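Local coordinates for protein 6-phosphogluconate dehydrogenase (Pseudomonas syringae, PDB 5U5G) that probably reduces the ketone of (2-oxopropyl)phosphonic acid with an NADP cofactor as a late step of fosfomycin biosynthesis, at residues I134-V139 against C157-Y162; E120-G125 against R171-N176; V28-R33 against A46-D51. All blocks are in the same frame, centred on the assembly; numbering follows the deposited sequence.

Interaction 1 of 3, residues I134-V139 against C157-Y162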
# COMPACT_ATOMS: atom_id res chain seq x y z
N ILE A 134 -3.76 -18.50 -2.38
CA ILE A 134 -2.53 -17.72 -2.23
C ILE A 134 -2.55 -16.88 -0.96
O ILE A 134 -1.91 -15.82 -0.91
CB ILE A 134 -2.29 -16.81 -3.45
CG1 ILE A 134 -3.50 -15.89 -3.68
CG2 ILE A 134 -1.91 -17.66 -4.67
CD1 ILE A 134 -3.16 -14.53 -4.22
N LEU A 135 -3.27 -17.32 0.07
CA LEU A 135 -3.28 -16.56 1.32
C LEU A 135 -1.88 -16.49 1.92
O LEU A 135 -1.03 -17.34 1.68
CB LEU A 135 -4.24 -17.17 2.35
CG LEU A 135 -5.73 -17.03 2.05
CD1 LEU A 135 -6.57 -17.77 3.10
CD2 LEU A 135 -6.14 -15.56 1.94
N SER A 136 -1.65 -15.44 2.71
CA SER A 136 -0.50 -15.40 3.61
C SER A 136 -0.95 -15.81 5.00
O SER A 136 -1.97 -15.33 5.50
CB SER A 136 0.13 -14.00 3.67
OG SER A 136 0.49 -13.56 2.38
N ALA A 137 -0.18 -16.68 5.63
CA ALA A 137 -0.45 -17.10 7.00
C ALA A 137 0.66 -16.62 7.92
O ALA A 137 1.83 -16.52 7.52
CB ALA A 137 -0.60 -18.63 7.09
N ILE A 138 0.28 -16.29 9.16
CA ILE A 138 1.20 -16.03 10.26
C ILE A 138 0.89 -17.06 11.34
O ILE A 138 -0.27 -17.21 11.74
CB ILE A 138 1.04 -14.60 10.82
CG1 ILE A 138 0.78 -13.61 9.68
CG2 ILE A 138 2.25 -14.23 11.69
CD1 ILE A 138 0.08 -12.33 10.14
N VAL A 139 1.90 -17.78 11.81
CA VAL A 139 1.66 -19.01 12.55
C VAL A 139 2.44 -18.99 13.85
O VAL A 139 3.67 -18.83 13.84
CB VAL A 139 2.04 -20.26 11.73
CG1 VAL A 139 1.71 -21.53 12.51
CG2 VAL A 139 1.35 -20.26 10.39
N CYS A 157 -2.49 -21.49 1.01
CA CYS A 157 -1.58 -20.39 1.32
C CYS A 157 -0.38 -20.41 0.38
O CYS A 157 0.15 -21.47 0.04
CB CYS A 157 -1.06 -20.46 2.77
SG CYS A 157 -2.32 -20.43 4.08
N ALA A 158 0.08 -19.21 0.01
CA ALA A 158 1.34 -19.05 -0.71
C ALA A 158 2.50 -18.76 0.24
O ALA A 158 3.56 -19.39 0.15
CB ALA A 158 1.23 -17.94 -1.76
N THR A 159 2.33 -17.80 1.14
CA THR A 159 3.35 -17.44 2.11
C THR A 159 2.91 -17.86 3.50
O THR A 159 1.74 -17.67 3.87
CB THR A 159 3.63 -15.94 2.09
OG1 THR A 159 3.73 -15.51 0.73
CG2 THR A 159 4.94 -15.63 2.81
N VAL A 160 3.84 -18.42 4.27
CA VAL A 160 3.58 -18.83 5.65
C VAL A 160 4.76 -18.36 6.51
O VAL A 160 5.89 -18.79 6.29
CB VAL A 160 3.39 -20.35 5.78
CG1 VAL A 160 3.16 -20.75 7.22
CG2 VAL A 160 2.22 -20.83 4.91
N THR A 161 4.49 -17.48 7.48
CA THR A 161 5.52 -16.95 8.38
C THR A 161 5.35 -17.59 9.75
O THR A 161 4.38 -17.31 10.47
CB THR A 161 5.45 -15.42 8.48
OG1 THR A 161 5.59 -14.83 7.18
CG2 THR A 161 6.57 -14.88 9.37
N TYR A 162 6.30 -18.44 10.13
CA TYR A 162 6.26 -19.14 11.41
C TYR A 162 6.92 -18.29 12.49
O TYR A 162 8.13 -18.01 12.41
CB TYR A 162 6.95 -20.50 11.29
CG TYR A 162 6.91 -21.36 12.52
CD1 TYR A 162 5.75 -21.45 13.29
CD2 TYR A 162 8.02 -22.12 12.90
CE1 TYR A 162 5.71 -22.26 14.41
CE2 TYR A 162 7.97 -22.94 14.03
CZ TYR A 162 6.82 -23.00 14.78
OH TYR A 162 6.77 -23.79 15.90
O HOH W 1 2.82 -13.95 6.50
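Tyr-162 supplies the flat group of this contact, its ring set against the end of strand 135-139. Its CD1 meets Val-139 twice: 3.4 Å from Val-139 O and 4.1 Å from Val-139 CG1. The ring also stacks on Tyr-146 of helix 143-156, and its hydroxyl is hydrogen-bonded to Gly-141 O, so stack and bond together fix how it is turned. Val-139 has CG1 anti to its backbone N (chi1 -177°), which sends that branch to Tyr-162 and leaves CG2 to touch Val-160 CG1 at 3.7 Å. Further along the same face, Ala-137 CB rests against Cys-157 SG at 3.9 Å; Tyr-146 and Arg-150 of helix 143-156 cover Val-160.

Behind these side chains the strands run parallel. Ala-137 donates its N-H to Thr-159 O and accepts from Thr-161 N at its carbonyl; Val-139 N then bonds to Thr-161 O. At the start the register slips by one residue in a beta bulge: Leu-135 O takes a short bond of 2.7 Å from Ala-158 N and a weak one from Thr-159 N. A water adds a second donor to Ala-137 O, 2.9 Å away, and also bonds Thr-161 OG1.

The other face, with Ser-136, Ile-138, Thr-159 and Thr-161, is directed to different neighbours. Ile-138 lies on Leu-172 and Lys-173 of helix 168-196, while Cys-211, Val-207, Ser-210 and Asp-206 of the second subunit pack on this face. The pairing closes a beta-alpha-beta unit, strand 135-139, helix 143-156 and strand 157-162, at one margin of the sheet of the cofactor-binding domain.

Interaction 2 of 3, residues E120-G125 against R171-N176. With 7VD ((2-oxopropyl)phosphonic acid), chain F; NAP (NADP nicotinamide-adenine-dinucleotide phosphate), chain E.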
# COMPACT_ATOMS: atom_id res chain seq x y z
N GLU A 120 -2.13 -21.23 16.12
CA GLU A 120 -2.63 -19.87 15.95
C GLU A 120 -2.23 -19.42 14.54
O GLU A 120 -1.05 -19.21 14.27
CB GLU A 120 -2.03 -19.00 17.05
CG GLU A 120 -2.12 -17.50 16.94
CD GLU A 120 -1.25 -16.79 17.99
OE1 GLU A 120 -0.86 -17.43 19.00
OE2 GLU A 120 -0.94 -15.60 17.80
N CYS A 121 -3.20 -19.30 13.63
CA CYS A 121 -2.91 -19.15 12.20
C CYS A 121 -3.78 -18.08 11.54
O CYS A 121 -4.56 -18.36 10.63
CB CYS A 121 -3.08 -20.50 11.50
SG CYS A 121 -2.42 -20.59 9.81
N PRO A 122 -3.66 -16.81 11.96
CA PRO A 122 -4.38 -15.75 11.24
C PRO A 122 -3.86 -15.64 9.81
O PRO A 122 -2.73 -16.02 9.51
CB PRO A 122 -4.07 -14.48 12.06
CG PRO A 122 -2.78 -14.79 12.80
CD PRO A 122 -2.86 -16.28 13.09
N VAL A 123 -4.73 -15.17 8.91
CA VAL A 123 -4.42 -15.16 7.48
C VAL A 123 -4.72 -13.79 6.88
O VAL A 123 -5.43 -12.97 7.47
CB VAL A 123 -5.21 -16.25 6.72
CG1 VAL A 123 -4.80 -17.64 7.20
CG2 VAL A 123 -6.71 -16.03 6.89
N SER A 124 -4.17 -13.56 5.69
CA SER A 124 -4.43 -12.32 4.97
C SER A 124 -4.47 -12.62 3.47
O SER A 124 -3.71 -13.46 2.98
CB SER A 124 -3.38 -11.26 5.28
OG SER A 124 -3.70 -10.02 4.71
N GLY A 125 -5.34 -11.92 2.76
CA GLY A 125 -5.47 -12.13 1.33
C GLY A 125 -6.91 -12.12 0.88
O GLY A 125 -7.19 -12.16 -0.32
N ARG A 171 -0.51 -10.68 17.24
CA ARG A 171 0.06 -9.34 17.36
C ARG A 171 0.40 -8.78 15.98
O ARG A 171 0.05 -7.64 15.67
CB ARG A 171 1.31 -9.38 18.24
CG ARG A 171 0.99 -9.67 19.70
CD ARG A 171 2.23 -9.79 20.59
NE ARG A 171 1.79 -10.06 21.96
CZ ARG A 171 1.85 -11.24 22.57
NH1 ARG A 171 2.40 -12.29 21.98
NH2 ARG A 171 1.38 -11.36 23.80
N LEU A 172 1.05 -9.59 15.15
CA LEU A 172 1.45 -9.16 13.81
C LEU A 172 0.24 -8.94 12.90
O LEU A 172 0.21 -7.98 12.11
CB LEU A 172 2.40 -10.19 13.21
CG LEU A 172 3.77 -10.19 13.90
CD1 LEU A 172 4.49 -11.50 13.65
CD2 LEU A 172 4.59 -9.00 13.37
N LYS A 173 -0.75 -9.83 12.97
CA LYS A 173 -1.94 -9.70 12.14
C LYS A 173 -2.69 -8.41 12.44
O LYS A 173 -3.09 -7.69 11.51
CB LYS A 173 -2.85 -10.92 12.34
CG LYS A 173 -4.29 -10.77 11.77
CD LYS A 173 -4.30 -10.79 10.23
CE LYS A 173 -5.76 -10.64 9.68
NZ LYS A 173 -5.77 -10.33 8.21
N ILE A 174 -2.86 -8.09 13.73
CA ILE A 174 -3.61 -6.90 14.12
C ILE A 174 -2.92 -5.63 13.62
O ILE A 174 -3.56 -4.69 13.13
CB ILE A 174 -3.80 -6.89 15.65
CG1 ILE A 174 -4.70 -8.04 16.11
CG2 ILE A 174 -4.35 -5.55 16.13
CD1 ILE A 174 -4.61 -8.32 17.60
N LEU A 175 -1.60 -5.58 13.75
CA LEU A 175 -0.82 -4.46 13.21
C LEU A 175 -0.90 -4.41 11.68
O LEU A 175 -0.99 -3.33 11.09
CB LEU A 175 0.62 -4.59 13.68
CG LEU A 175 1.24 -3.64 14.70
CD1 LEU A 175 0.26 -2.80 15.48
CD2 LEU A 175 2.15 -4.42 15.63
N ASN A 176 -0.82 -5.57 11.02
CA ASN A 176 -1.02 -5.62 9.58
C ASN A 176 -2.34 -4.97 9.18
O ASN A 176 -2.40 -4.16 8.24
CB ASN A 176 -0.98 -7.07 9.09
CG ASN A 176 -1.38 -7.20 7.65
OD1 ASN A 176 -0.55 -7.01 6.75
ND2 ASN A 176 -2.65 -7.52 7.40
P1 7VD F . -7.34 -9.27 4.71
C1 7VD F . -8.96 -8.97 5.47
O2 7VD F . -6.18 -9.13 5.67
O3 7VD F . -7.28 -10.61 4.01
O4 7VD F . -7.32 -8.15 3.70
C6 7VD F . -9.00 -8.88 6.97
O7 7VD F . -8.26 -9.58 7.68
C8 7VD F . -9.97 -7.89 7.55
PA NAP E . -18.29 -13.50 8.70
O1A NAP E . -19.01 -12.44 9.46
O2A NAP E . -18.44 -13.61 7.20
O5B NAP E . -18.62 -14.99 9.36
C5B NAP E . -18.40 -14.89 10.74
C4B NAP E . -18.38 -16.33 11.29
O4B NAP E . -18.30 -16.35 12.71
C3B NAP E . -19.68 -17.08 10.83
O3B NAP E . -19.39 -18.43 10.63
C2B NAP E . -20.54 -16.95 12.10
O2B NAP E . -21.44 -17.93 12.29
C1B NAP E . -19.39 -17.13 13.17
N9A NAP E . -19.87 -16.63 14.45
C8A NAP E . -19.93 -15.30 14.92
N7A NAP E . -20.47 -15.20 16.16
C5A NAP E . -20.77 -16.53 16.50
C6A NAP E . -21.35 -17.11 17.64
N6A NAP E . -21.73 -16.34 18.71
N1A NAP E . -21.55 -18.45 17.72
C2A NAP E . -21.15 -19.18 16.64
N3A NAP E . -20.59 -18.78 15.49
C4A NAP E . -20.40 -17.43 15.44
O3 NAP E . -16.76 -13.08 9.11
PN NAP E . -15.65 -13.45 8.02
O1N NAP E . -15.73 -14.86 7.55
O2N NAP E . -15.28 -12.30 7.12
O5D NAP E . -14.21 -13.47 9.01
C5D NAP E . -14.10 -14.62 9.73
C4D NAP E . -12.73 -14.59 10.38
O4D NAP E . -11.70 -14.49 9.36
C3D NAP E . -12.60 -13.28 11.28
O3D NAP E . -11.85 -13.60 12.42
C2D NAP E . -11.85 -12.33 10.38
O2D NAP E . -11.05 -11.41 11.08
C1D NAP E . -10.92 -13.34 9.63
N1N NAP E . -10.48 -12.81 8.35
C2N NAP E . -11.40 -12.37 7.36
C3N NAP E . -10.92 -11.96 6.14
C7N NAP E . -11.84 -11.53 5.08
O7N NAP E . -11.46 -11.20 3.96
N7N NAP E . -13.21 -11.56 5.31
C4N NAP E . -9.45 -11.98 5.81
C5N NAP E . -8.60 -12.42 6.92
C6N NAP E . -9.10 -12.79 8.09
P2B NAP E . -23.06 -17.68 11.44
O1X NAP E . -22.63 -18.00 10.04
O2X NAP E . -23.96 -18.71 12.14
O3X NAP E . -23.30 -16.23 11.78
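Lys-173 reaches from its helix across Pro-122 to the carbonyl of Val-123, and the tight part of the contact follows that one side chain. Its aliphatic base lies alongside the proline ring, the lysine chain running counter to it, with Lys-173 CG 3.7 Å from Pro-122 CB. A bend at chi2 (71°), followed by an extended remainder, carries the amino end beyond the proline. There Lys-173 NZ donates to Val-123 O at 2.8 Å, tilted 22° from the carbonyl plane, and to the ketone oxygen O7 of (2-oxopropyl)phosphonic acid at 2.7 Å. Asn-177 OD1 is a further hydrogen-bond partner, so three oxygens hold the nitrogen in place.

Away from the lysine the segments meet loosely. Ser-124 OG stays 3.8 Å from Asn-176 ND2 without a bond, and each side chain is held by other groups: Asn-176 OD1 takes the N-H of Gly-213 of the second subunit, while Ser-124 OG donates to the phosphonate oxygen O2 at 2.8 Å and is bonded to Arg-212 N of the second subunit. Buried Glu-120 and partly exposed Arg-171 do not pair: Glu-120 OE2 is 6.3 Å from Arg-171 NH1, and Arg-171 has its salt bridge with Glu-105.

Gly-125 N completes this side of the phosphonate grip, donating to O3 at 2.7 Å. With that end of the ligand fixed, its carbonyl carbon C6 lies 3.3 Å from C4N of the nicotinamide, the position that carries hydride in NADP chemistry. The N-H of Lys-173 on O7 would draw electrons away from this carbon, a geometry consistent with ketone reduction by hydride transfer from the reduced cofactor.

Interaction 3 of 3, residues V28-R33 against A46-D51. With NAP (NADP nicotinamide-adenine-dinucleotide phosphate), chain E.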
# COMPACT_ATOMS: atom_id res chain seq x y z
N VAL A 28 -13.73 -33.02 3.71
CA VAL A 28 -13.94 -31.93 4.66
C VAL A 28 -15.30 -32.10 5.32
O VAL A 28 -16.32 -32.16 4.64
CB VAL A 28 -13.85 -30.54 4.00
CG1 VAL A 28 -13.89 -29.45 5.07
CG2 VAL A 28 -12.59 -30.41 3.12
N HIS A 29 -15.30 -32.14 6.65
CA HIS A 29 -16.53 -32.09 7.43
C HIS A 29 -16.70 -30.68 7.99
O HIS A 29 -15.75 -30.11 8.54
CB HIS A 29 -16.50 -33.13 8.55
CG HIS A 29 -16.59 -34.54 8.04
ND1 HIS A 29 -17.26 -35.53 8.71
CD2 HIS A 29 -16.11 -35.11 6.91
CE1 HIS A 29 -17.17 -36.66 8.03
NE2 HIS A 29 -16.48 -36.43 6.93
N VAL A 30 -17.88 -30.11 7.84
CA VAL A 30 -18.08 -28.70 8.10
C VAL A 30 -19.18 -28.52 9.12
O VAL A 30 -20.15 -29.30 9.18
CB VAL A 30 -18.39 -27.90 6.81
CG1 VAL A 30 -17.20 -27.97 5.87
CG2 VAL A 30 -19.67 -28.42 6.15
N HIS A 31 -19.02 -27.49 9.95
CA HIS A 31 -20.01 -27.07 10.93
C HIS A 31 -20.11 -25.56 10.95
O HIS A 31 -19.10 -24.85 10.88
CB HIS A 31 -19.66 -27.54 12.34
CG HIS A 31 -20.60 -27.04 13.38
ND1 HIS A 31 -21.86 -27.56 13.55
CD2 HIS A 31 -20.50 -26.02 14.26
CE1 HIS A 31 -22.48 -26.91 14.52
NE2 HIS A 31 -21.68 -25.97 14.96
N ASN A 32 -21.33 -25.06 11.08
CA ASN A 32 -21.58 -23.64 11.27
C ASN A 32 -22.85 -23.50 12.09
O ASN A 32 -23.75 -24.34 12.03
CB ASN A 32 -21.71 -22.90 9.93
CG ASN A 32 -21.69 -21.38 10.09
OD1 ASN A 32 -20.70 -20.81 10.56
ND2 ASN A 32 -22.75 -20.73 9.65
N ARG A 33 -22.90 -22.43 12.90
CA ARG A 33 -24.11 -22.11 13.65
C ARG A 33 -25.31 -21.99 12.72
O ARG A 33 -26.39 -22.50 13.02
CB ARG A 33 -23.90 -20.81 14.44
CG ARG A 33 -25.16 -20.23 15.04
CD ARG A 33 -24.88 -18.92 15.79
NE ARG A 33 -24.31 -17.87 14.94
CZ ARG A 33 -24.05 -16.64 15.36
NH1 ARG A 33 -24.30 -16.31 16.62
NH2 ARG A 33 -23.55 -15.74 14.53
N ALA A 46 -18.67 -31.50 0.68
CA ALA A 46 -18.44 -31.47 2.12
C ALA A 46 -19.51 -32.28 2.86
O ALA A 46 -20.60 -32.53 2.33
CB ALA A 46 -18.43 -30.04 2.64
N VAL A 47 -19.19 -32.68 4.09
CA VAL A 47 -20.08 -33.47 4.94
C VAL A 47 -20.51 -32.61 6.13
O VAL A 47 -19.67 -32.09 6.87
CB VAL A 47 -19.39 -34.76 5.43
CG1 VAL A 47 -20.34 -35.55 6.32
CG2 VAL A 47 -18.92 -35.62 4.24
N TRP A 48 -21.83 -32.50 6.33
CA TRP A 48 -22.35 -31.70 7.43
C TRP A 48 -22.12 -32.39 8.77
O TRP A 48 -22.44 -33.57 8.94
CB TRP A 48 -23.84 -31.43 7.23
CG TRP A 48 -24.51 -30.72 8.38
CD1 TRP A 48 -25.47 -31.23 9.22
CD2 TRP A 48 -24.28 -29.38 8.81
NE1 TRP A 48 -25.85 -30.28 10.14
CE2 TRP A 48 -25.13 -29.14 9.92
CE3 TRP A 48 -23.43 -28.35 8.38
CZ2 TRP A 48 -25.17 -27.91 10.59
CZ3 TRP A 48 -23.46 -27.13 9.06
CH2 TRP A 48 -24.33 -26.92 10.14
N ALA A 49 -21.55 -31.65 9.73
CA ALA A 49 -21.50 -32.05 11.13
C ALA A 49 -22.45 -31.15 11.91
O ALA A 49 -22.27 -29.92 11.88
CB ALA A 49 -20.07 -31.95 11.68
N PRO A 50 -23.47 -31.69 12.59
CA PRO A 50 -24.42 -30.82 13.30
C PRO A 50 -23.89 -30.23 14.59
O PRO A 50 -24.51 -29.31 15.14
CB PRO A 50 -25.62 -31.75 13.58
CG PRO A 50 -24.98 -33.12 13.68
CD PRO A 50 -23.90 -33.10 12.61
N ASP A 51 -22.79 -30.75 15.12
CA ASP A 51 -22.22 -30.22 16.35
C ASP A 51 -20.76 -30.64 16.42
O ASP A 51 -20.27 -31.40 15.58
CB ASP A 51 -23.03 -30.66 17.59
CG ASP A 51 -23.12 -32.18 17.75
OD1 ASP A 51 -22.32 -32.94 17.16
OD2 ASP A 51 -24.00 -32.62 18.52
PA NAP E . -18.29 -13.50 8.70
O1A NAP E . -19.01 -12.44 9.46
O2A NAP E . -18.44 -13.61 7.20
O5B NAP E . -18.62 -14.99 9.36
C5B NAP E . -18.40 -14.89 10.74
C4B NAP E . -18.38 -16.33 11.29
O4B NAP E . -18.30 -16.35 12.71
C3B NAP E . -19.68 -17.08 10.83
O3B NAP E . -19.39 -18.43 10.63
C2B NAP E . -20.54 -16.95 12.10
O2B NAP E . -21.44 -17.93 12.29
C1B NAP E . -19.39 -17.13 13.17
N9A NAP E . -19.87 -16.63 14.45
C8A NAP E . -19.93 -15.30 14.92
N7A NAP E . -20.47 -15.20 16.16
C5A NAP E . -20.77 -16.53 16.50
C6A NAP E . -21.35 -17.11 17.64
N6A NAP E . -21.73 -16.34 18.71
N1A NAP E . -21.55 -18.45 17.72
C2A NAP E . -21.15 -19.18 16.64
N3A NAP E . -20.59 -18.78 15.49
C4A NAP E . -20.40 -17.43 15.44
O3 NAP E . -16.76 -13.08 9.11
PN NAP E . -15.65 -13.45 8.02
O1N NAP E . -15.73 -14.86 7.55
O2N NAP E . -15.28 -12.30 7.12
O5D NAP E . -14.21 -13.47 9.01
C5D NAP E . -14.10 -14.62 9.73
C4D NAP E . -12.73 -14.59 10.38
O4D NAP E . -11.70 -14.49 9.36
C3D NAP E . -12.60 -13.28 11.28
O3D NAP E . -11.85 -13.60 12.42
C2D NAP E . -11.85 -12.33 10.38
O2D NAP E . -11.05 -11.41 11.08
C1D NAP E . -10.92 -13.34 9.63
N1N NAP E . -10.48 -12.81 8.35
C2N NAP E . -11.40 -12.37 7.36
C3N NAP E . -10.92 -11.96 6.14
C7N NAP E . -11.84 -11.53 5.08
O7N NAP E . -11.46 -11.20 3.96
N7N NAP E . -13.21 -11.56 5.31
C4N NAP E . -9.45 -11.98 5.81
C5N NAP E . -8.60 -12.42 6.92
C6N NAP E . -9.10 -12.79 8.09
P2B NAP E . -23.06 -17.68 11.44
O1X NAP E . -22.63 -18.00 10.04
O2X NAP E . -23.96 -18.71 12.14
O3X NAP E . -23.30 -16.23 11.78
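His-29 and Val-47 leave the sheet as neighbours on one face, the isopropyl group laid over one face of the imidazole. Val-47 CB stands 3.6 Å from the His-29 ring centroid and close to the ring normal, a CH-pi contact. On the other side of the sheet Val-30 CG1 meets Ala-46 CB at 4.0 Å.

His-31 offers its edge rather than a face. With CG anti to its backbone N (chi1 176°), the ring is brought up to the backbone of Ala-49 and Pro-50, where ND1 donates to Ala-49 O at 2.9 Å, the oxygen only 4° out of the ring plane. Trp-48 is inclined to this ring by 27°, but the rings are offset too far to stack, centroids 5.7 Å apart. The indole instead turns its edge to the backbone, Trp-48 CH2 lying 3.3 Å from Asn-32 O. Backbone bonds from Val-47 N to Val-28 O, Val-30 N to Val-47 O and Ala-49 N to Val-30 O join the strands in parallel, and Asp-51 then caps the following helix through Ala-54 N.

Past the strand end the chain meets NADP. Asn-32 ND2 bonds the phosphate oxygen O1X at 2.8 Å, and OD1 accepts from the ribose hydroxyl O3B. Arg-33 grips the same phosphate edge-on, NE to O2X at 2.9 Å and NH2 to O3X at 2.8 Å, while its guanidinium face lies over the adenine. Such paired, nearly straight bonds to the 2'-phosphate are consistent with a preference for NADP over NAD, read by the loop just after strand 28-31.

Interaction 3 (28-33 with 46-51) comes first along the chain and closes before the others begin; interaction 1 is nested inside the loop closed by interaction 2. All three reach one sheet, with strands 47-48 and 157-162 at its two margins, so interactions 1 and 3 are about 25 Å apart between centres. Interactions 1 and 2 lie only about 9 Å apart and touch, since strands 117-124 and 135-139 are sheet neighbours; both also meet the second subunit. Interactions 2 and 3 both touch NADP: interaction 2 packs by the nicotinamide, while interaction 3 hydrogen-bonds the phosphate and ribose of the adenosine end. Two contacts on one sheet thus meet opposite ends of the extended cofactor.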